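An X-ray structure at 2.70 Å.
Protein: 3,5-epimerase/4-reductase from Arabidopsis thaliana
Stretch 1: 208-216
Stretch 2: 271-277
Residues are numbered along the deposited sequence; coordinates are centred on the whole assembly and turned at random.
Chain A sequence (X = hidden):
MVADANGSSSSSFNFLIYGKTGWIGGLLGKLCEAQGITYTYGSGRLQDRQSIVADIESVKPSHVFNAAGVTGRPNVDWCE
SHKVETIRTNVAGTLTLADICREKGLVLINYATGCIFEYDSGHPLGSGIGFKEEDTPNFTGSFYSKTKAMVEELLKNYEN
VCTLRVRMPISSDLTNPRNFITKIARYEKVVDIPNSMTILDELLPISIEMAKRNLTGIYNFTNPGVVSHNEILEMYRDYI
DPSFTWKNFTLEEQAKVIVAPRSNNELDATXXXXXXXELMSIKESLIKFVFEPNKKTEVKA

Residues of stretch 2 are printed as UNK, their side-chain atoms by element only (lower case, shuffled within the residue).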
ATOM      1  N   ILE A 208      17.193  -3.409 -20.039  1.00 40.79           N
ATOM      2  CA  ILE A 208      16.969  -4.606 -20.862  1.00 42.25           C
ATOM      3  C   ILE A 208      17.930  -5.717 -20.412  1.00 44.57           C
ATOM      4  O   ILE A 208      17.548  -6.894 -20.333  1.00 45.45           O
ATOM      5  CB  ILE A 208      17.168  -4.371 -22.397  1.00 41.60           C
ATOM      6  CG1 ILE A 208      16.302  -3.224 -22.946  1.00 44.50           C
ATOM      7  CG2 ILE A 208      16.907  -5.640 -23.170  1.00 40.88           C
ATOM      8  CD1 ILE A 208      14.855  -3.279 -22.572  1.00 44.43           C
ATOM      9  N   GLU A 209      19.169  -5.328 -20.104  1.00 42.46           N
ATOM     10  CA  GLU A 209      20.226  -6.277 -19.730  1.00 46.45           C
ATOM     11  C   GLU A 209      20.005  -6.889 -18.349  1.00 45.49           C
ATOM     12  O   GLU A 209      20.411  -8.030 -18.099  1.00 42.15           O
ATOM     13  CB  GLU A 209      21.624  -5.626 -19.796  1.00 43.42           C
ATOM     14  CG  GLU A 209      21.996  -5.124 -21.188  1.00 51.26           C
ATOM     15  CD  GLU A 209      22.034  -6.247 -22.228  1.00 58.18           C
ATOM     16  OE1 GLU A 209      22.496  -7.365 -21.860  1.00 55.85           O
ATOM     17  OE2 GLU A 209      21.595  -6.010 -23.393  1.00 49.09           O
ATOM     18  N   MET A 210      19.370  -6.119 -17.461  1.00 46.40           N
ATOM     19  CA  MET A 210      19.080  -6.574 -16.095  1.00 43.24           C
ATOM     20  C   MET A 210      18.078  -7.699 -16.145  1.00 43.38           C
ATOM     21  O   MET A 210      18.238  -8.705 -15.457  1.00 44.03           O
ATOM     22  CB  MET A 210      18.561  -5.426 -15.235  1.00 37.52           C
ATOM     23  CG  MET A 210      19.594  -4.316 -15.040  1.00 42.41           C
ATOM     24  SD  MET A 210      19.062  -3.017 -13.910  1.00 43.10           S
ATOM     25  CE  MET A 210      19.315  -3.815 -12.331  1.00 36.73           C
ATOM     26  N   ALA A 211      17.056  -7.515 -16.984  1.00 44.16           N
ATOM     27  CA  ALA A 211      16.099  -8.565 -17.322  1.00 44.61           C
ATOM     28  C   ALA A 211      16.818  -9.808 -17.852  1.00 45.69           C
ATOM     29  O   ALA A 211      16.609 -10.912 -17.345  1.00 47.37           O
ATOM     30  CB  ALA A 211      15.093  -8.062 -18.340  1.00 39.95           C
ATOM     31  N   LYS A 212      17.663  -9.631 -18.864  1.00 41.56           N
ATOM     32  CA  LYS A 212      18.411 -10.754 -19.414  1.00 43.70           C
ATOM     33  C   LYS A 212      19.200 -11.511 -18.336  1.00 44.27           C
ATOM     34  O   LYS A 212      19.343 -12.725 -18.417  1.00 44.81           O
ATOM     35  CB  LYS A 212      19.327 -10.293 -20.546  1.00 46.14           C
ATOM     36  CG  LYS A 212      18.606  -9.953 -21.872  1.00 48.51           C
ATOM     37  CD  LYS A 212      19.572  -9.305 -22.867  1.00 44.05           C
ATOM     38  CE  LYS A 212      19.011  -9.302 -24.281  1.00 54.51           C
ATOM     39  NZ  LYS A 212      19.689  -8.303 -25.199  1.00 55.33           N
ATOM     40  N   ARG A 213      19.677 -10.800 -17.312  1.00 43.96           N
ATOM     41  CA  ARG A 213      20.470 -11.411 -16.254  1.00 41.05           C
ATOM     42  C   ARG A 213      19.618 -11.868 -15.093  1.00 41.30           C
ATOM     43  O   ARG A 213      20.141 -12.256 -14.054  1.00 41.67           O
ATOM     44  CB  ARG A 213      21.496 -10.427 -15.727  1.00 40.82           C
ATOM     45  CG  ARG A 213      22.477  -9.983 -16.760  1.00 44.69           C
ATOM     46  CD  ARG A 213      23.543  -9.089 -16.145  1.00 45.67           C
ATOM     47  NE  ARG A 213      24.293  -8.386 -17.176  1.00 44.96           N
ATOM     48  CZ  ARG A 213      25.267  -7.516 -16.941  1.00 45.00           C
ATOM     49  NH1 ARG A 213      25.627  -7.226 -15.693  1.00 41.19           N
ATOM     50  NH2 ARG A 213      25.877  -6.934 -17.967  1.00 46.11           N
ATOM     51  N   ASN A 214      18.307 -11.797 -15.270  1.00 45.14           N
ATOM     52  CA  ASN A 214      17.354 -12.118 -14.208  1.00 46.55           C
ATOM     53  C   ASN A 214      17.613 -11.427 -12.844  1.00 44.76           C
ATOM     54  O   ASN A 214      17.521 -12.056 -11.784  1.00 41.19           O
ATOM     55  CB  ASN A 214      17.256 -13.635 -14.059  1.00 46.46           C
ATOM     56  CG  ASN A 214      16.978 -14.329 -15.382  1.00 47.40           C
ATOM     57  OD1 ASN A 214      16.051 -13.961 -16.108  1.00 49.33           O
ATOM     58  ND2 ASN A 214      17.793 -15.326 -15.709  1.00 44.75           N
ATOM     59  N   LEU A 215      17.935 -10.134 -12.883  1.00 40.79           N
ATOM     60  CA  LEU A 215      18.187  -9.373 -11.657  1.00 43.55           C
ATOM     61  C   LEU A 215      16.907  -9.116 -10.866  1.00 40.13           C
ATOM     62  O   LEU A 215      15.827  -9.024 -11.438  1.00 39.34           O
ATOM     63  CB  LEU A 215      18.894  -8.048 -11.962  1.00 41.57           C
ATOM     64  CG  LEU A 215      20.289  -8.209 -12.554  1.00 42.13           C
ATOM     65  CD1 LEU A 215      20.992  -6.856 -12.648  1.00 38.25           C
ATOM     66  CD2 LEU A 215      21.089  -9.193 -11.721  1.00 39.22           C
ATOM     67  N   THR A 216      17.033  -8.997  -9.547  1.00 41.47           N
ATOM     68  CA  THR A 216      15.864  -8.784  -8.681  1.00 42.49           C
ATOM     69  C   THR A 216      16.215  -7.936  -7.464  1.00 39.07           C
ATOM     70  O   THR A 216      17.381  -7.664  -7.212  1.00 42.17           O
ATOM     71  CB  THR A 216      15.207 -10.127  -8.252  1.00 42.17           C
ATOM     72  OG1 THR A 216      16.224 -11.111  -8.008  1.00 49.16           O
ATOM     73  CG2 THR A 216      14.295 -10.645  -9.354  1.00 43.73           C
ATOM     74  N   UNK A 271      25.652  -0.216  -6.103  1.00 37.61           N
ATOM     75  CA  UNK A 271      25.069  -1.479  -6.524  1.00 38.37           C
ATOM     76  C   UNK A 271      24.884  -1.595  -8.036  1.00 40.65           C
ATOM     77  O   UNK A 271      25.183  -2.635  -8.600  1.00 45.38           O
ATOM     78  n   UNK A 271      20.082  -4.655  -4.329  1.00 37.31           N
ATOM     79  c   UNK A 271      23.757  -1.744  -5.784  1.00 42.71           C
ATOM     80  c   UNK A 271      23.112  -3.104  -6.049  1.00 41.94           C
ATOM     81  c   UNK A 271      21.824  -3.197  -5.260  1.00 41.38           C
ATOM     82  c   UNK A 271      21.139  -4.538  -5.393  1.00 40.20           C
ATOM     83  N   UNK A 272      24.416  -0.540  -8.698  1.00 42.70           N
ATOM     84  CA  UNK A 272      24.283  -0.565 -10.165  1.00 42.39           C
ATOM     85  C   UNK A 272      25.643  -0.585 -10.868  1.00 43.30           C
ATOM     86  O   UNK A 272      25.808  -1.281 -11.874  1.00 41.76           O
ATOM     87  c   UNK A 272      22.407   0.336 -11.758  1.00 42.26           C
ATOM     88  c   UNK A 272      22.423  -1.137 -12.208  1.00 45.34           C
ATOM     89  c   UNK A 272      22.532   1.261 -12.949  1.00 39.60           C
ATOM     90  c   UNK A 272      23.461   0.624 -10.685  1.00 39.41           C
ATOM     91  N   UNK A 273      26.608   0.170 -10.336  1.00 41.64           N
ATOM     92  CA  UNK A 273      27.949   0.257 -10.936  1.00 44.07           C
ATOM     93  C   UNK A 273      28.720  -1.052 -10.829  1.00 45.41           C
ATOM     94  O   UNK A 273      29.447  -1.440 -11.748  1.00 44.29           O
ATOM     95  c   UNK A 273      28.772   1.367 -10.284  1.00 45.11           C
ATOM     96  n   UNK A 273      31.548   2.429 -13.725  1.00 42.59           N
ATOM     97  c   UNK A 273      30.074   2.864 -11.809  1.00 47.07           C
ATOM     98  c   UNK A 273      30.126   1.607 -10.951  1.00 47.12           C
ATOM     99  c   UNK A 273      31.405   3.159 -12.464  1.00 42.96           C
ATOM    100  N   UNK A 274      28.569  -1.716  -9.687  1.00 44.85           N
ATOM    101  CA  UNK A 274      29.203  -3.005  -9.472  1.00 44.66           C
ATOM    102  C   UNK A 274      28.716  -4.018 -10.507  1.00 46.35           C
ATOM    103  O   UNK A 274      29.504  -4.803 -11.030  1.00 48.33           O
ATOM    104  c   UNK A 274      29.349  -4.974  -7.908  1.00 37.88           C
ATOM    105  o   UNK A 274      29.715  -2.714  -7.122  1.00 44.57           O
ATOM    106  c   UNK A 274      28.952  -3.512  -8.041  1.00 47.33           C
ATOM    107  N   UNK A 275      27.424  -3.969 -10.818  1.00 43.80           N
ATOM    108  CA  UNK A 275      26.830  -4.836 -11.824  1.00 41.70           C
ATOM    109  C   UNK A 275      27.064  -4.321 -13.246  1.00 47.06           C
ATOM    110  O   UNK A 275      27.016  -5.100 -14.197  1.00 48.48           O
ATOM    111  o   UNK A 275      25.269  -7.808 -11.020  1.00 44.09           O
ATOM    112  c   UNK A 275      25.112  -7.446 -12.216  1.00 49.75           C
ATOM    113  c   UNK A 275      25.322  -4.985 -11.566  1.00 45.85           C
ATOM    114  c   UNK A 275      24.619  -6.015 -12.462  1.00 48.29           C
ATOM    115  o   UNK A 275      25.355  -8.190 -13.209  1.00 44.16           O
ATOM    116  N   UNK A 276      27.302  -3.015 -13.396  1.00 47.02           N
ATOM    117  CA  UNK A 276      27.561  -2.410 -14.715  1.00 45.82           C
ATOM    118  C   UNK A 276      28.719  -1.389 -14.677  1.00 50.03           C
ATOM    119  O   UNK A 276      28.480  -0.177 -14.574  1.00 47.50           O
ATOM    120  c   UNK A 276      24.120  -4.233 -17.091  1.00 44.60           C
ATOM    121  c   UNK A 276      24.216  -3.021 -14.620  1.00 45.96           C
ATOM    122  c   UNK A 276      23.211  -3.922 -14.893  1.00 42.47           C
ATOM    123  c   UNK A 276      25.184  -2.711 -15.569  1.00 45.21           C
ATOM    124  c   UNK A 276      26.288  -1.741 -15.251  1.00 42.44           C
ATOM    125  c   UNK A 276      25.122  -3.328 -16.807  1.00 43.85           C
ATOM    126  c   UNK A 276      23.159  -4.531 -16.125  1.00 46.31           C
ATOM    127  N   UNK A 277      29.976  -1.878 -14.748  1.00 51.25           N
ATOM    128  CA  UNK A 277      31.197  -1.044 -14.666  1.00 52.00           C
ATOM    129  C   UNK A 277      31.261   0.081 -15.717  1.00 48.23           C
ATOM    130  O   UNK A 277      31.819   1.151 -15.495  1.00 47.43           O
ATOM    131  c   UNK A 277      32.327  -2.053 -14.916  1.00 53.81           C
ATOM    132  c   UNK A 277      31.744  -3.390 -14.504  1.00 46.97           C
ATOM    133  c   UNK A 277      30.291  -3.317 -14.877  1.00 48.14           C
TER

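Position 271 carries four carbons in a row ending in a nitrogen, an unbranched chain with every chi angle in the t well. Its CA-to-CB bond points sideways to stretch 1, and the end of the chain comes nearer without making contact. This is Lys271, a long chain that can leave its amine in polar surroundings at a partly exposed place.

Position 272 has four carbons, forked at the second, and no polar atom. One branch tip lies 4.1 Å from CE of Met210. The second-carbon fork identifies Leu272, and the tip in question is CD2. A purely apolar side chain suits this buried place, where its neighbour is a flexible thioether.

Position 273 again shows four carbons in a row and a terminal nitrogen, out of reach of stretch 1. It is Lys273, whose charged amine tolerates solvent at this partly exposed place.

At position 274 a single carbon carries one oxygen and one carbon, the beta-branched pattern of Thr274. Also out of reach, its small, polar side chain is at home in an exposed position.

Position 275 has three carbons, the third bearing two oxygens. One oxygen approaches NH1 of Arg213, while the second carbon packs 3.7 Å from CD1 of Leu215. A carboxylate at this length is Glu275. Its chain serves both neighbours: CG meets the leucine, and OE2 forms a salt bridge with the arginine, near the plane of the guanidinium.

Position 276 has one carbon followed by a ring of six carbons, without a hydroxyl. One ring atom lies 3.6 Å from Met210 CG, another 3.9 Å from Glu209 CB, which sits at the ring edge, and the Arg213 guanidinium lies over one face. This is Phe276, whose flat aromatic face can pack against a guanidinium: Arg213 NH2 is 3.3 Å from Phe276 CE1. The first residue to leave helical geometry, Phe276 is buried and has more of its area covered by the other stretch than any other residue of the two.

At position 277 three carbons close a ring onto the backbone nitrogen, beyond reach of stretch 1. It is Pro277, exposed, and a ring that restricts phi suits the non-helical run after the helix.

The contact joins the ends of two helices, and Arg213 makes the polar link between them. Arg213 NH1 donates to Glu275 OE2 at 2.7 Å and to Glu275 O at 2.9 Å, so one nitrogen serves both side chain and backbone, while a guanidinium face remains available to the aromatic ring. Beside this polar clasp, Met210 and Leu215 pack obliquely against Phe276, and Met210 extends the apolar patch to Leu272.

Stretch 2 (271-277) KLKTEFP
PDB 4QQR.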